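Local coordinates for protein chitin deacetylase 1 (Bombyx mori, PDB 5ZNT) that removes N-acetyl groups from the N-acetyl-D-glucosamine units of chitin, releasing acetate and leaving chitosan, as a zinc-dependent carbohydrate esterase of family 4, at residues A[115-120]-A[157-162]; A[172-177]-A[212-217]; A[178-183]-A[261-266]. All coordinates share one frame; numbering follows the deposited sequence.

Contact 1 of 3, residues A[115-120]-A[157-162]; sequences ATVDDW and QFTMME
Val117 and Trp120, one turn apart at the start of helix 117-134, are the residues of 115-120 that pack on helix 154-163. Ahead of them Ala115 O sits in plane at the edge of the Trp120 indole and accepts a hydrogen bond from Asn156 ND2. Thr116 is the N-cap: its OG1 accepts from Asp119 N at 3.0 Å, and a weak return bond from Thr116 N to Asp119 OD2 completes a capping box. Val117 spreads its two methyls over the partner helix, CG2 meeting Thr159 CB at 4.1 Å and CG1 lying against Met160 CB. Met160 then bends at chi2 (-82°) and chi3, and its CE comes within 3.8 Å of Trp120 CB and 3.6 Å of Trp120 O. Trp120 carries the largest share of the interface. Gln157 CB stands over the centre of its six-membered ring, a CH-pi contact with 3.8 Å from CB to the centroid. The extended Gln157 chain continues across this face until its amide lies almost flat on the indole, the planes 8° apart and OE1 3.6 Å from Trp120 CH2. A hydrogen bond from Gly153 N holds that OE1, while Trp112 meets the indole at a steep angle. This is helix-helix packing in which a glutamine side chain lies over an indole face, inside the polysaccharide deacetylase domain and about 12 Å from the zinc ion to the Trp120 side chain.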
loop_
_atom_site.group_PDB
_atom_site.type_symbol
_atom_site.label_atom_id
_atom_site.label_comp_id
_atom_site.label_asym_id
_atom_site.label_seq_id
_atom_site.Cartn_x
_atom_site.Cartn_y
_atom_site.Cartn_z
ATOM N N ALA A 115 0.057 13.482 16.581
ATOM C CA ALA A 115 1.188 12.761 17.153
ATOM C C ALA A 115 2.507 13.461 16.859
ATOM O O ALA A 115 2.711 14.025 15.781
ATOM C CB ALA A 115 1.237 11.325 16.620
ATOM N N THR A 116 3.422 13.395 17.825
ATOM C CA THR A 116 4.783 13.898 17.669
ATOM C C THR A 116 5.573 13.059 16.665
ATOM O O THR A 116 5.184 11.945 16.294
ATOM C CB THR A 116 5.542 13.852 18.999
ATOM O OG1 THR A 116 5.586 12.489 19.452
ATOM C CG2 THR A 116 4.868 14.726 20.054
ATOM N N VAL A 117 6.721 13.608 16.253
ATOM C CA VAL A 117 7.665 12.860 15.426
ATOM C C VAL A 117 8.050 11.552 16.110
ATOM O O VAL A 117 8.114 10.493 15.473
ATOM C CB VAL A 117 8.901 13.730 15.132
ATOM C CG1 VAL A 117 10.032 12.908 14.524
ATOM C CG2 VAL A 117 8.508 14.892 14.215
ATOM N N ASP A 118 8.297 11.604 17.421
ATOM C CA ASP A 118 8.707 10.400 18.135
ATOM C C ASP A 118 7.579 9.371 18.186
ATOM O O ASP A 118 7.833 8.171 18.037
ATOM C CB ASP A 118 9.195 10.773 19.533
ATOM C CG ASP A 118 9.661 9.564 20.332
ATOM O OD1 ASP A 118 10.655 8.924 19.915
ATOM O OD2 ASP A 118 9.038 9.267 21.379
ATOM N N ASP A 119 6.333 9.817 18.388
ATOM C CA ASP A 119 5.193 8.902 18.357
ATOM C C ASP A 119 5.104 8.185 17.009
ATOM O O ASP A 119 4.919 6.965 16.949
ATOM C CB ASP A 119 3.878 9.650 18.601
ATOM C CG ASP A 119 3.679 10.119 20.047
ATOM O OD1 ASP A 119 4.182 9.484 21.003
ATOM O OD2 ASP A 119 2.973 11.145 20.206
ATOM N N TRP A 120 5.193 8.947 15.914
ATOM C CA TRP A 120 5.160 8.342 14.585
ATOM C C TRP A 120 6.294 7.344 14.421
ATOM O O TRP A 120 6.107 6.279 13.821
ATOM C CB TRP A 120 5.247 9.425 13.501
ATOM C CG TRP A 120 3.931 10.047 13.224
ATOM C CD1 TRP A 120 3.457 11.250 13.711
ATOM C CD2 TRP A 120 2.892 9.503 12.412
ATOM N NE1 TRP A 120 2.184 11.479 13.240
ATOM C CE2 TRP A 120 1.805 10.417 12.454
ATOM C CE3 TRP A 120 2.760 8.319 11.662
ATOM C CZ2 TRP A 120 0.618 10.196 11.758
ATOM C CZ3 TRP A 120 1.581 8.104 10.966
ATOM C CH2 TRP A 120 0.525 9.042 11.017
ATOM N N GLN A 157 4.555 13.356 10.608
ATOM C CA GLN A 157 4.647 12.034 9.987
ATOM C C GLN A 157 5.778 11.995 8.977
ATOM O O GLN A 157 6.593 11.066 8.965
ATOM C CB GLN A 157 3.326 11.655 9.317
ATOM C CG GLN A 157 3.441 10.338 8.489
ATOM C CD GLN A 157 2.163 9.963 7.759
ATOM O OE1 GLN A 157 1.148 10.646 7.884
ATOM N NE2 GLN A 157 2.210 8.864 6.984
ATOM N N PHE A 158 5.870 13.035 8.137
ATOM C CA PHE A 158 6.838 13.013 7.054
ATOM C C PHE A 158 8.232 13.366 7.534
ATOM O O PHE A 158 9.206 12.834 6.994
ATOM C CB PHE A 158 6.353 13.932 5.920
ATOM C CG PHE A 158 5.164 13.377 5.206
ATOM C CD1 PHE A 158 3.901 13.458 5.770
ATOM C CD2 PHE A 158 5.323 12.675 4.015
ATOM C CE1 PHE A 158 2.808 12.899 5.146
ATOM C CE2 PHE A 158 4.233 12.107 3.383
ATOM C CZ PHE A 158 2.977 12.228 3.941
ATOM N N THR A 159 8.360 14.227 8.557
ATOM C CA THR A 159 9.661 14.389 9.198
ATOM C C THR A 159 10.173 13.044 9.716
ATOM O O THR A 159 11.323 12.664 9.472
ATOM C CB THR A 159 9.572 15.412 10.338
ATOM O OG1 THR A 159 9.122 16.674 9.819
ATOM C CG2 THR A 159 10.947 15.591 11.004
ATOM N N MET A 160 9.313 12.299 10.413
ATOM C CA MET A 160 9.707 10.965 10.859
ATOM C C MET A 160 10.155 10.112 9.680
ATOM O O MET A 160 11.215 9.477 9.720
ATOM C CB MET A 160 8.548 10.290 11.604
ATOM C CG MET A 160 8.856 8.853 12.085
ATOM S SD MET A 160 8.654 7.592 10.797
ATOM C CE MET A 160 6.878 7.567 10.569
ATOM N N MET A 161 9.357 10.075 8.617
ATOM C CA MET A 161 9.657 9.132 7.540
ATOM C C MET A 161 10.978 9.464 6.875
ATOM O O MET A 161 11.726 8.560 6.474
ATOM C CB MET A 161 8.516 9.122 6.524
ATOM C CG MET A 161 7.244 8.515 7.110
ATOM S SD MET A 161 5.900 8.434 5.932
ATOM C CE MET A 161 6.605 7.345 4.698
ATOM N N GLU A 162 11.303 10.751 6.769
ATOM C CA GLU A 162 12.597 11.101 6.196
ATOM C C GLU A 162 13.730 10.705 7.137
ATOM O O GLU A 162 14.717 10.102 6.707
ATOM C CB GLU A 162 12.660 12.594 5.857
ATOM C CG GLU A 162 13.974 12.953 5.171
ATOM C CD GLU A 162 14.013 14.362 4.570
ATOM O OE1 GLU A 162 12.962 15.045 4.487
ATOM O OE2 GLU A 162 15.125 14.775 4.183
#

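Contact 2 of 3, residues A[172-177]-A[212-217]; sequences ITAPLS and VMNELD
Thr173 and Ala174 pair in parallel with Met213 and Asn214, the end of strand 209-214, and flanking bonds reach Ile172 and Glu215; this part is tightly knit. Three backbone bonds alternate across it: Met213 N to Ile172 O (3.0 Å), Ala174 N to Met213 O (2.9 Å) and Glu215 N to Ala174 O (3.0 Å). Side chains fall on both faces. Thr173 and Met213 share one, where Thr173 CG2 touches Glu215 CG at 3.6 Å with the two side chains crossing at about a right angle. Ala174 and Asn214 share the other. There Val212 CG2, anti to its backbone N, meets Ala174 CB at 3.6 Å. Beyond the strands Glu215 prolongs the pairing with its side chain: extended past CG, it brings OE1 to Leu176 N at 2.9 Å, met on the anti side of the carboxylate. His195 bonds the other oxygen, OE2, so both oxygens of this buried carboxylate are bonded.

Past Ala174 the regular backbone pairing ends, and the looser contact is made by side chains and water. One water lies 2.6 Å from Asn214 OD1, which also accepts from Leu181 N, and reaches Pro175 O as well; a second links Ser177 N and Glu215 O. The partly exposed Leu176 rests both methyls against Asp217 CB, each at 3.9 Å, with CD1 also near Glu215 O. OD2 of Asp217 forms a salt bridge with Arg219 and a hydrogen bond with His252. Helix 243-258 flanks this end, with Arg256 touching Leu176 and Asp217, and Leu216 lying on Phe249. At the other end Tyr184 of strand 184-185 packs on Ile172 and Val212, while Met213 lies on Tyr268 of strand 265-270.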
loop_
_atom_site.group_PDB
_atom_site.type_symbol
_atom_site.label_atom_id
_atom_site.label_comp_id
_atom_site.label_asym_id
_atom_site.label_seq_id
_atom_site.Cartn_x
_atom_site.Cartn_y
_atom_site.Cartn_z
ATOM N N ILE A 172 -2.212 9.739 2.069
ATOM C CA ILE A 172 -2.881 10.951 1.612
ATOM C C ILE A 172 -3.882 10.595 0.525
ATOM O O ILE A 172 -3.541 9.917 -0.450
ATOM C CB ILE A 172 -1.847 11.968 1.114
ATOM C CG1 ILE A 172 -1.005 12.435 2.302
ATOM C CG2 ILE A 172 -2.558 13.156 0.401
ATOM C CD1 ILE A 172 0.169 13.297 1.896
ATOM N N THR A 173 -5.128 11.019 0.702
ATOM C CA THR A 173 -6.177 10.781 -0.280
ATOM C C THR A 173 -6.302 11.980 -1.219
ATOM O O THR A 173 -6.191 13.130 -0.786
ATOM C CB THR A 173 -7.509 10.517 0.426
ATOM O OG1 THR A 173 -7.406 9.306 1.213
ATOM C CG2 THR A 173 -8.583 10.359 -0.574
ATOM N N ALA A 174 -6.503 11.709 -2.515
ATOM C CA ALA A 174 -6.792 12.782 -3.459
ATOM C C ALA A 174 -8.250 12.718 -3.853
ATOM O O ALA A 174 -8.731 11.640 -4.214
ATOM C CB ALA A 174 -5.908 12.682 -4.714
ATOM N N PRO A 175 -8.993 13.820 -3.793
ATOM C CA PRO A 175 -10.412 13.751 -4.146
ATOM C C PRO A 175 -10.591 13.275 -5.579
ATOM O O PRO A 175 -9.728 13.494 -6.436
ATOM C CB PRO A 175 -10.906 15.201 -3.968
ATOM C CG PRO A 175 -9.708 16.032 -4.078
ATOM C CD PRO A 175 -8.561 15.195 -3.496
ATOM N N LEU A 176 -11.705 12.583 -5.807
ATOM C CA LEU A 176 -12.100 12.124 -7.134
ATOM C C LEU A 176 -11.897 13.232 -8.157
ATOM O O LEU A 176 -12.391 14.352 -7.983
ATOM C CB LEU A 176 -13.560 11.684 -7.109
ATOM C CG LEU A 176 -14.112 11.206 -8.454
ATOM C CD1 LEU A 176 -13.343 9.994 -8.960
ATOM C CD2 LEU A 176 -15.601 10.916 -8.399
ATOM N N SER A 177 -11.099 12.925 -9.175
ATOM C CA SER A 177 -10.617 13.870 -10.167
ATOM C C SER A 177 -10.532 13.140 -11.494
ATOM O O SER A 177 -10.292 11.930 -11.528
ATOM C CB SER A 177 -9.212 14.415 -9.843
ATOM O OG SER A 177 -9.187 15.201 -8.666
ATOM N N VAL A 212 -0.133 8.358 -3.814
ATOM C CA VAL A 212 -1.379 9.029 -3.482
ATOM C C VAL A 212 -2.548 8.090 -3.708
ATOM O O VAL A 212 -2.544 7.256 -4.627
ATOM C CB VAL A 212 -1.510 10.329 -4.305
ATOM C CG1 VAL A 212 -1.528 10.040 -5.824
ATOM C CG2 VAL A 212 -2.730 11.135 -3.884
ATOM N N MET A 213 -3.554 8.201 -2.851
ATOM C CA MET A 213 -4.724 7.328 -2.890
ATOM C C MET A 213 -5.838 8.101 -3.591
ATOM O O MET A 213 -6.576 8.860 -2.967
ATOM C CB MET A 213 -5.124 6.890 -1.479
ATOM C CG MET A 213 -4.025 6.079 -0.755
ATOM S SD MET A 213 -4.445 5.680 0.984
ATOM C CE MET A 213 -5.735 4.470 0.788
ATOM N N ASN A 214 -5.945 7.908 -4.910
ATOM C CA ASN A 214 -7.036 8.513 -5.666
ATOM C C ASN A 214 -8.359 7.909 -5.243
ATOM O O ASN A 214 -8.514 6.687 -5.230
ATOM C CB ASN A 214 -6.846 8.289 -7.168
ATOM C CG ASN A 214 -5.712 9.087 -7.736
ATOM O OD1 ASN A 214 -5.822 10.302 -7.901
ATOM N ND2 ASN A 214 -4.608 8.412 -8.059
ATOM N N GLU A 215 -9.334 8.760 -4.927
ATOM C CA GLU A 215 -10.673 8.246 -4.687
ATOM C C GLU A 215 -11.213 7.597 -5.953
ATOM O O GLU A 215 -10.904 8.015 -7.069
ATOM C CB GLU A 215 -11.615 9.366 -4.254
ATOM C CG GLU A 215 -11.358 9.882 -2.851
ATOM C CD GLU A 215 -12.427 10.884 -2.435
ATOM O OE1 GLU A 215 -12.944 11.604 -3.322
ATOM O OE2 GLU A 215 -12.749 10.938 -1.238
ATOM N N LEU A 216 -12.011 6.559 -5.774
ATOM C CA LEU A 216 -12.675 5.917 -6.889
ATOM C C LEU A 216 -14.094 6.476 -7.012
ATOM O O LEU A 216 -14.673 6.958 -6.037
ATOM C CB LEU A 216 -12.704 4.395 -6.707
ATOM C CG LEU A 216 -11.480 3.570 -7.183
ATOM C CD1 LEU A 216 -10.162 4.194 -6.864
ATOM C CD2 LEU A 216 -11.534 2.162 -6.589
ATOM N N ASP A 217 -14.628 6.425 -8.233
ATOM C CA ASP A 217 -15.966 6.924 -8.559
ATOM C C ASP A 217 -16.966 5.812 -8.274
ATOM O O ASP A 217 -16.940 4.756 -8.914
ATOM C CB ASP A 217 -16.002 7.376 -10.023
ATOM C CG ASP A 217 -17.358 7.952 -10.458
ATOM O OD1 ASP A 217 -18.330 7.978 -9.675
ATOM O OD2 ASP A 217 -17.436 8.386 -11.622
HETATM O O HOH W 1 -8.035 11.558 -7.706
HETATM O O HOH W 2 -9.930 9.988 -8.955
#

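Contact 3 of 3, residues A[178-183]-A[261-266]; sequences NPPLWP and NRAPLG. Unlike the reference sequence in segment 178-183: Pro180 (reference Arg), Trp182 (reference Cys).
Asn261 has CG between its backbone N and carbonyl carbon (chi1 62°), and Trp182 has CG anti to its own carbonyl carbon (chi1 -82°). From these CG positions the second torsions turn the flat groups, the carboxamide beside the loop 178-183 and the indole alongside the backbone of 261-264. The carboxamide works in two directions. Its ND2 donates to Pro180 O at 2.7 Å, somewhat tilted from the carbonyl plane, and also to Thr25 O, while OD1 accepts from Ala263 N two residues on, closing an Asx turn. Pro179, preceded by a cis peptide bond, lays CB against Asn261 CG at 3.6 Å and crosses that side chain at about a right angle.

Asn261 also offers its main chain. Trp182 NE1 donates to Asn261 O at 3.0 Å; the oxygen lies in the indole plane, but NE1 stands above the plane of the accepting carbonyl. The indole and the carboxamide planes are nearly perpendicular, 85° apart. Over one face of the indole run two CH-pi contacts, Ala263 CA at 3.7 Å from the five-membered ring centroid and Pro264 CD at 3.6 Å from that of the six-membered ring. The NE1 bond at its edge and the contacts over this face limit the rotation of the ring. Ala263 CB touches Leu181 O and Trp182 CD1, and Pro183 and Pro264 meet tip to tip. A water donates to Leu181 O (2.8 Å) and Pro264 O (3.0 Å), bridging the segments.

The contact thus joins the loop between strands 173-174 and 184-185 to the lead-in of strand 265-270. That strand runs parallel to 38-45, whose Met39 touches Trp182; Trp309 meets the indole too, and His257 of helix 243-258 packs on Pro180.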
loop_
_atom_site.group_PDB
_atom_site.type_symbol
_atom_site.label_atom_id
_atom_site.label_comp_id
_atom_site.label_asym_id
_atom_site.label_seq_id
_atom_site.Cartn_x
_atom_site.Cartn_y
_atom_site.Cartn_z
ATOM N N ASN A 178 -10.700 13.884 -12.584
ATOM C CA ASN A 178 -10.468 13.361 -13.931
ATOM C C ASN A 178 -9.584 14.333 -14.697
ATOM O O ASN A 178 -10.006 15.479 -14.957
ATOM C CB ASN A 178 -11.785 13.120 -14.654
ATOM C CG ASN A 178 -12.564 11.992 -14.039
ATOM O OD1 ASN A 178 -12.149 10.829 -14.104
ATOM N ND2 ASN A 178 -13.690 12.317 -13.417
ATOM N N PRO A 179 -8.356 13.947 -15.050
ATOM C CA PRO A 179 -7.834 12.604 -14.770
ATOM C C PRO A 179 -7.389 12.420 -13.304
ATOM O O PRO A 179 -7.243 13.419 -12.588
ATOM C CB PRO A 179 -6.648 12.492 -15.733
ATOM C CG PRO A 179 -6.165 13.897 -15.899
ATOM C CD PRO A 179 -7.386 14.789 -15.773
ATOM N N PRO A 180 -7.214 11.171 -12.870
ATOM C CA PRO A 180 -6.637 10.916 -11.535
ATOM C C PRO A 180 -5.164 11.295 -11.508
ATOM O O PRO A 180 -4.565 11.655 -12.527
ATOM C CB PRO A 180 -6.839 9.411 -11.337
ATOM C CG PRO A 180 -6.849 8.858 -12.755
ATOM C CD PRO A 180 -7.555 9.923 -13.579
ATOM N N LEU A 181 -4.561 11.195 -10.319
ATOM C CA LEU A 181 -3.222 11.732 -10.091
ATOM C C LEU A 181 -2.177 10.622 -10.080
ATOM O O LEU A 181 -2.434 9.516 -9.592
ATOM C CB LEU A 181 -3.167 12.516 -8.771
ATOM C CG LEU A 181 -3.587 13.994 -8.795
ATOM C CD1 LEU A 181 -5.000 14.165 -9.322
ATOM C CD2 LEU A 181 -3.464 14.633 -7.409
ATOM N N TRP A 182 -0.999 10.921 -10.638
ATOM C CA TRP A 182 0.192 10.097 -10.511
ATOM C C TRP A 182 0.817 10.315 -9.130
ATOM O O TRP A 182 0.617 11.371 -8.515
ATOM C CB TRP A 182 1.209 10.454 -11.606
ATOM C CG TRP A 182 0.897 9.786 -12.911
ATOM C CD1 TRP A 182 -0.049 10.168 -13.839
ATOM C CD2 TRP A 182 1.500 8.588 -13.422
ATOM N NE1 TRP A 182 -0.052 9.279 -14.899
ATOM C CE2 TRP A 182 0.895 8.311 -14.669
ATOM C CE3 TRP A 182 2.522 7.742 -12.958
ATOM C CZ2 TRP A 182 1.250 7.206 -15.440
ATOM C CZ3 TRP A 182 2.870 6.638 -13.727
ATOM C CH2 TRP A 182 2.241 6.388 -14.959
ATOM N N PRO A 183 1.581 9.341 -8.624
ATOM C CA PRO A 183 2.358 9.582 -7.395
ATOM C C PRO A 183 3.207 10.834 -7.545
ATOM O O PRO A 183 3.518 11.269 -8.661
ATOM C CB PRO A 183 3.240 8.332 -7.261
ATOM C CG PRO A 183 2.474 7.254 -7.979
ATOM C CD PRO A 183 1.738 7.959 -9.124
ATOM N N ASN A 261 -4.880 9.445 -18.259
ATOM C CA ASN A 261 -3.435 9.565 -18.135
ATOM C C ASN A 261 -2.764 8.282 -17.640
ATOM O O ASN A 261 -1.562 8.298 -17.349
ATOM C CB ASN A 261 -3.087 10.732 -17.206
ATOM C CG ASN A 261 -3.615 10.529 -15.799
ATOM O OD1 ASN A 261 -4.427 9.631 -15.556
ATOM N ND2 ASN A 261 -3.182 11.376 -14.868
ATOM N N ARG A 262 -3.503 7.183 -17.546
ATOM C CA ARG A 262 -2.969 5.900 -17.058
ATOM C C ARG A 262 -2.270 6.029 -15.703
ATOM O O ARG A 262 -1.279 5.342 -15.433
ATOM C CB ARG A 262 -2.027 5.268 -18.080
ATOM C CG ARG A 262 -2.726 5.046 -19.409
ATOM C CD ARG A 262 -2.474 3.689 -19.951
ATOM N NE ARG A 262 -3.341 3.442 -21.096
ATOM C CZ ARG A 262 -2.959 2.769 -22.173
ATOM N NH1 ARG A 262 -1.724 2.276 -22.232
ATOM N NH2 ARG A 262 -3.808 2.591 -23.187
ATOM N N ALA A 263 -2.774 6.905 -14.842
ATOM C CA ALA A 263 -2.253 6.958 -13.484
ATOM C C ALA A 263 -2.455 5.594 -12.825
ATOM O O ALA A 263 -3.486 4.949 -13.045
ATOM C CB ALA A 263 -2.962 8.046 -12.674
ATOM N N PRO A 264 -1.487 5.112 -12.052
ATOM C CA PRO A 264 -1.685 3.851 -11.328
ATOM C C PRO A 264 -3.031 3.836 -10.616
ATOM O O PRO A 264 -3.460 4.832 -10.024
ATOM C CB PRO A 264 -0.507 3.815 -10.347
ATOM C CG PRO A 264 0.601 4.578 -11.082
ATOM C CD PRO A 264 -0.150 5.699 -11.838
ATOM N N LEU A 265 -3.740 2.729 -10.760
ATOM C CA LEU A 265 -5.045 2.554 -10.139
ATOM C C LEU A 265 -4.873 1.790 -8.823
ATOM O O LEU A 265 -4.378 0.659 -8.816
ATOM C CB LEU A 265 -5.965 1.777 -11.073
ATOM C CG LEU A 265 -7.282 1.235 -10.509
ATOM C CD1 LEU A 265 -8.246 2.360 -10.183
ATOM C CD2 LEU A 265 -7.914 0.261 -11.501
ATOM N N GLY A 266 -5.298 2.394 -7.709
ATOM C CA GLY A 266 -5.152 1.769 -6.405
ATOM C C GLY A 266 -6.422 1.109 -5.977
ATOM O O GLY A 266 -7.466 1.756 -5.838
HETATM O O HOH W 3 -1.602 6.939 -8.935
#

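Contact 1 closes along the chain before the other two open, whereas contacts 2 and 3 interleave: 172-177 runs straight into 178-183, and their partners follow in the same order. The centres of contacts 2 and 3 are about 9 Å apart, and the two meet where Asn214 OD1 accepts a hydrogen bond from Leu181 N. Contact 1 is about 23 Å from contact 2 and about 27 Å from contact 3, centre to centre, but Phe158 CZ touches Ile172 CD1 at 3.6 Å. Contact 1 pairs two helices, contact 2 lies in the mixed sheet, and contact 3 ties a loop of that sheet to the parallel sheet, consistent with the distorted beta/alpha barrel of family 4 esterases.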